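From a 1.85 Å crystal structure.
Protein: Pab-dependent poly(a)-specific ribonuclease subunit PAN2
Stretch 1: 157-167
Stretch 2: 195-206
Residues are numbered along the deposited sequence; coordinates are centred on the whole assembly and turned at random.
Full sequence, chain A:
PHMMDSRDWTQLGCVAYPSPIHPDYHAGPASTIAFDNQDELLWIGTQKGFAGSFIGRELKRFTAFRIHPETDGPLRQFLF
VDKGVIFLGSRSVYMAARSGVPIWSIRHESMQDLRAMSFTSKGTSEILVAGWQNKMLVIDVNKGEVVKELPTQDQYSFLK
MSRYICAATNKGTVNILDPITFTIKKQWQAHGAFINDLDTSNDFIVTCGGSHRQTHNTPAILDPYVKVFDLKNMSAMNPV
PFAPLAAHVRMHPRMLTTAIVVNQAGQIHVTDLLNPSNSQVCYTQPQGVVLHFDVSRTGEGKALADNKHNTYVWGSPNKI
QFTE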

# COMPACT_ATOMS: atom_id res chain seq x y z
N SER A 157 36.28 14.73 -6.60
CA SER A 157 34.94 15.25 -6.91
C SER A 157 34.55 15.12 -8.38
O SER A 157 33.36 15.13 -8.70
N PHE A 158 35.55 15.05 -9.26
CA PHE A 158 35.34 14.91 -10.71
C PHE A 158 36.39 14.00 -11.31
O PHE A 158 37.55 13.99 -10.86
N LEU A 159 35.98 13.27 -12.34
CA LEU A 159 36.86 12.45 -13.17
C LEU A 159 36.43 12.61 -14.62
O LEU A 159 35.23 12.56 -14.90
N LYS A 160 37.37 12.82 -15.53
CA LYS A 160 37.03 12.75 -16.95
C LYS A 160 38.23 12.34 -17.79
O LYS A 160 39.33 12.86 -17.62
N MET A 161 37.99 11.38 -18.68
CA MET A 161 38.99 10.88 -19.59
C MET A 161 39.05 11.69 -20.87
O MET A 161 38.03 11.89 -21.53
N SER A 162 40.23 12.18 -21.21
CA SER A 162 40.48 12.75 -22.53
C SER A 162 41.72 12.09 -23.07
O SER A 162 41.66 10.96 -23.58
N ARG A 163 42.85 12.78 -22.96
CA ARG A 163 44.16 12.20 -23.25
C ARG A 163 44.60 11.36 -22.05
O ARG A 163 45.23 10.32 -22.19
N TYR A 164 44.26 11.87 -20.86
CA TYR A 164 44.54 11.22 -19.58
C TYR A 164 43.28 11.31 -18.76
O TYR A 164 42.34 12.01 -19.13
N ILE A 165 43.25 10.63 -17.62
CA ILE A 165 42.15 10.79 -16.69
C ILE A 165 42.43 12.02 -15.84
O ILE A 165 43.38 12.05 -15.07
N CYS A 166 41.60 13.05 -16.00
CA CYS A 166 41.77 14.27 -15.23
C CYS A 166 40.89 14.20 -14.01
O CYS A 166 39.66 14.07 -14.09
N ALA A 167 41.55 14.29 -12.86
CA ALA A 167 40.92 13.94 -11.59
C ALA A 167 40.95 15.12 -10.63
O ALA A 167 42.00 15.44 -10.07
N ILE A 195 36.98 22.75 -6.40
CA ILE A 195 36.73 22.81 -7.83
C ILE A 195 35.23 22.61 -8.00
O ILE A 195 34.70 21.59 -7.56
N ASN A 196 34.55 23.59 -8.57
CA ASN A 196 33.11 23.51 -8.80
C ASN A 196 32.78 22.82 -10.13
O ASN A 196 31.65 22.36 -10.35
N ASP A 197 33.76 22.78 -11.03
CA ASP A 197 33.55 22.21 -12.36
C ASP A 197 34.89 21.90 -13.02
O ASP A 197 35.88 22.61 -12.83
N LEU A 198 34.90 20.85 -13.83
CA LEU A 198 36.07 20.47 -14.61
C LEU A 198 35.61 19.96 -15.98
O LEU A 198 34.66 19.18 -16.06
N ASP A 199 36.28 20.40 -17.03
CA ASP A 199 36.11 19.77 -18.34
C ASP A 199 37.48 19.61 -18.97
O ASP A 199 38.44 20.26 -18.55
N THR A 200 37.57 18.76 -19.98
CA THR A 200 38.85 18.54 -20.63
C THR A 200 38.63 18.04 -22.05
O THR A 200 37.67 17.33 -22.33
N SER A 201 39.52 18.48 -22.94
CA SER A 201 39.65 17.97 -24.30
C SER A 201 40.99 17.25 -24.35
O SER A 201 41.69 17.20 -23.34
N ASN A 202 41.37 16.71 -25.51
CA ASN A 202 42.65 16.03 -25.58
C ASN A 202 43.81 17.00 -25.35
O ASN A 202 44.90 16.58 -24.99
N ASP A 203 43.57 18.30 -25.53
CA ASP A 203 44.65 19.28 -25.40
C ASP A 203 44.60 20.18 -24.16
O ASP A 203 45.60 20.82 -23.82
N PHE A 204 43.46 20.24 -23.48
CA PHE A 204 43.31 21.16 -22.35
C PHE A 204 42.56 20.59 -21.15
O PHE A 204 41.70 19.72 -21.30
N ILE A 205 42.88 21.11 -19.97
CA ILE A 205 41.97 21.05 -18.83
C ILE A 205 41.51 22.46 -18.49
O ILE A 205 42.30 23.41 -18.56
N VAL A 206 40.23 22.59 -18.14
CA VAL A 206 39.71 23.86 -17.64
C VAL A 206 38.91 23.62 -16.36
O VAL A 206 38.17 22.63 -16.25

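The two stretches are built alike: each is a strand, a tight turn and the start of a returning strand, and the leading strands, 158-161 and 197-200, run nearly parallel, 7° apart with axes 7.4 Å from each other at closest approach. That spacing is too wide for backbone pairing, so side chains fill the gap. Alternation along the strands decides which ones: F158, K160 and S162 point toward the second stretch, while L159 and M161 point away; in reply L198 and T200 point toward the first.

F158 begins the contact, next to the corner at N196. With chi1 m (-64°) and chi2 at 90°, its ring reaches across to where the second chain turns. One face lies against the backbone at D197 C and L198 N, and the carbonyl I195 O meets the ring edge, 3.5 Å from F158 CE1. This suits an aromatic ring, whose edge hydrogens carry a slight positive charge and can lie against a carbonyl oxygen. Apolar contacts complete the site, F158 CD1 to I195 CG2 at 4.1 Å and F158 CB to L198 CB at 4.2 Å.

Deeper in, L198 adopts t at chi1 (179°), with chi2 off its usual wells at 148°. Its CD2 is 4.3 Å from both K160 CB and C166 CB, so one methyl touches both strands of the first hairpin. C166, on the returning strand, is m (-58°); its small, weakly polar thiol fits between the I205 methyl (C166 SG to I205 CD1, 3.6 Å) and the T200 hydroxyl (C166 SG to T200 OG1, 3.8 Å).

K160 is extended, all four chi angles being t. The chain crosses to the second strand, its CG 3.6 Å from T200 CG2, and carries NZ to D199 OD1 at 2.7 Å, a hydrogen-bonded salt bridge. D199 CB points away, but its t rotamer (-160°) brings the carboxylate back within reach. The same OD1 also accepts a weak bond from T200 N (2.9 Å), while OD2 is satisfied elsewhere in the structure.

Toward the turns the packing becomes polar. S162, in the p rotamer (49°), places OG 2.8 Å from T200 OG1 and 3.1 Å from S201 O. T200, t at 174°, turns its methyl to the K160 chain and its hydroxyl to this cluster, where OG1 also lies 2.7 Å from F204 O. Which hydroxyl donates to which acceptor remains open.

At the turns R163 CA and N202 CA are 4.7 Å apart. R163 CB points sideways, yet chi1 and chi2 at t extend the chain and chi3 at m (-57°) bends it so that the guanidinium edge meets the second turn. NE donates to N202 O at 2.7 Å, and NH2 forms a salt bridge with D203 OD1 at 2.7 Å, its hydrogen bond weak at 122°. An arginine suits this site because its planar, multiply donating head can serve a carbonyl and a carboxylate together.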

# COMPACT_ATOMS: atom_id res chain seq x y z
CB SER A 157 34.83 16.71 -6.49
OG SER A 157 35.04 16.85 -5.09
CB PHE A 158 35.44 16.25 -11.46
CG PHE A 158 34.40 17.25 -11.09
CD1 PHE A 158 34.63 18.15 -10.07
CD2 PHE A 158 33.21 17.33 -11.80
CE1 PHE A 158 33.67 19.09 -9.72
CE2 PHE A 158 32.26 18.27 -11.46
CZ PHE A 158 32.49 19.15 -10.43
CB LEU A 159 36.80 10.97 -12.77
CG LEU A 159 37.28 10.56 -11.38
CD1 LEU A 159 36.90 9.11 -11.09
CD2 LEU A 159 38.79 10.73 -11.30
CB LYS A 160 36.45 14.08 -17.46
CG LYS A 160 36.13 14.06 -18.97
CD LYS A 160 35.12 15.13 -19.37
CE LYS A 160 34.94 15.20 -20.90
NZ LYS A 160 33.88 16.18 -21.29
CB MET A 161 38.68 9.41 -19.92
CG MET A 161 39.60 8.79 -20.95
SD MET A 161 41.33 8.74 -20.45
CE MET A 161 42.05 8.00 -21.93
CB SER A 162 40.63 14.27 -22.48
OG SER A 162 41.56 14.68 -21.48
CB ARG A 163 45.18 13.31 -23.55
CG ARG A 163 46.53 12.79 -24.03
CD ARG A 163 47.56 13.91 -24.20
NE ARG A 163 47.11 14.97 -25.11
CZ ARG A 163 47.57 15.14 -26.35
NH1 ARG A 163 48.48 14.31 -26.84
NH2 ARG A 163 47.11 16.14 -27.09
CB TYR A 164 45.69 11.90 -18.83
CG TYR A 164 46.97 12.07 -19.63
CD1 TYR A 164 47.75 10.98 -19.96
CD2 TYR A 164 47.37 13.33 -20.06
CE1 TYR A 164 48.91 11.13 -20.70
CE2 TYR A 164 48.53 13.49 -20.79
CZ TYR A 164 49.30 12.39 -21.11
OH TYR A 164 50.45 12.55 -21.84
CB ILE A 165 41.95 9.55 -15.79
CG1 ILE A 165 41.52 8.35 -16.64
CG2 ILE A 165 40.92 9.82 -14.70
CD1 ILE A 165 41.51 7.04 -15.87
CB CYS A 166 41.47 15.50 -16.08
SG CYS A 166 42.49 15.61 -17.56
CB ALA A 167 41.63 12.74 -10.99
CB ILE A 195 37.55 21.75 -8.56
CG1 ILE A 195 39.02 22.21 -8.63
CG2 ILE A 195 36.99 21.51 -9.98
CD1 ILE A 195 39.99 21.14 -9.04
CB ASN A 196 32.49 24.90 -8.76
CG ASN A 196 30.99 24.86 -8.62
OD1 ASN A 196 30.47 24.17 -7.75
ND2 ASN A 196 30.27 25.56 -9.49
CB ASP A 197 32.74 23.16 -13.24
CG ASP A 197 32.00 22.43 -14.38
OD1 ASP A 197 32.20 21.20 -14.53
OD2 ASP A 197 31.21 23.08 -15.10
CB LEU A 198 36.90 19.40 -13.89
CG LEU A 198 38.16 18.91 -14.64
CD1 LEU A 198 39.28 18.51 -13.69
CD2 LEU A 198 37.86 17.74 -15.59
CB ASP A 199 35.18 20.58 -19.26
CG ASP A 199 34.61 19.74 -20.40
OD1 ASP A 199 34.72 18.50 -20.31
OD2 ASP A 199 34.07 20.31 -21.37
CB THR A 200 39.73 17.54 -19.82
OG1 THR A 200 40.91 17.23 -20.56
CG2 THR A 200 38.98 16.24 -19.53
CB SER A 201 39.60 19.10 -25.32
OG SER A 201 40.70 19.99 -25.16
CB ASN A 202 42.82 15.29 -26.94
CG ASN A 202 41.91 14.08 -27.07
OD1 ASN A 202 41.51 13.46 -26.07
ND2 ASN A 202 41.56 13.73 -28.30
CB ASP A 203 44.69 20.19 -26.64
CG ASP A 203 45.05 19.44 -27.90
OD1 ASP A 203 45.66 18.35 -27.81
OD2 ASP A 203 44.71 19.95 -28.99
CB PHE A 204 42.58 22.43 -22.78
CG PHE A 204 43.25 23.18 -23.90
CD1 PHE A 204 44.28 24.07 -23.63
CD2 PHE A 204 42.83 23.01 -25.20
CE1 PHE A 204 44.90 24.76 -24.68
CE2 PHE A 204 43.45 23.70 -26.25
CZ PHE A 204 44.48 24.57 -25.97
CB ILE A 205 42.62 20.45 -17.57
CG1 ILE A 205 43.47 19.23 -17.91
CG2 ILE A 205 41.54 20.13 -16.52
CD1 ILE A 205 44.22 18.68 -16.71
CB VAL A 206 38.84 24.59 -18.69
CG1 VAL A 206 39.71 25.25 -19.76
CG2 VAL A 206 37.81 23.62 -19.32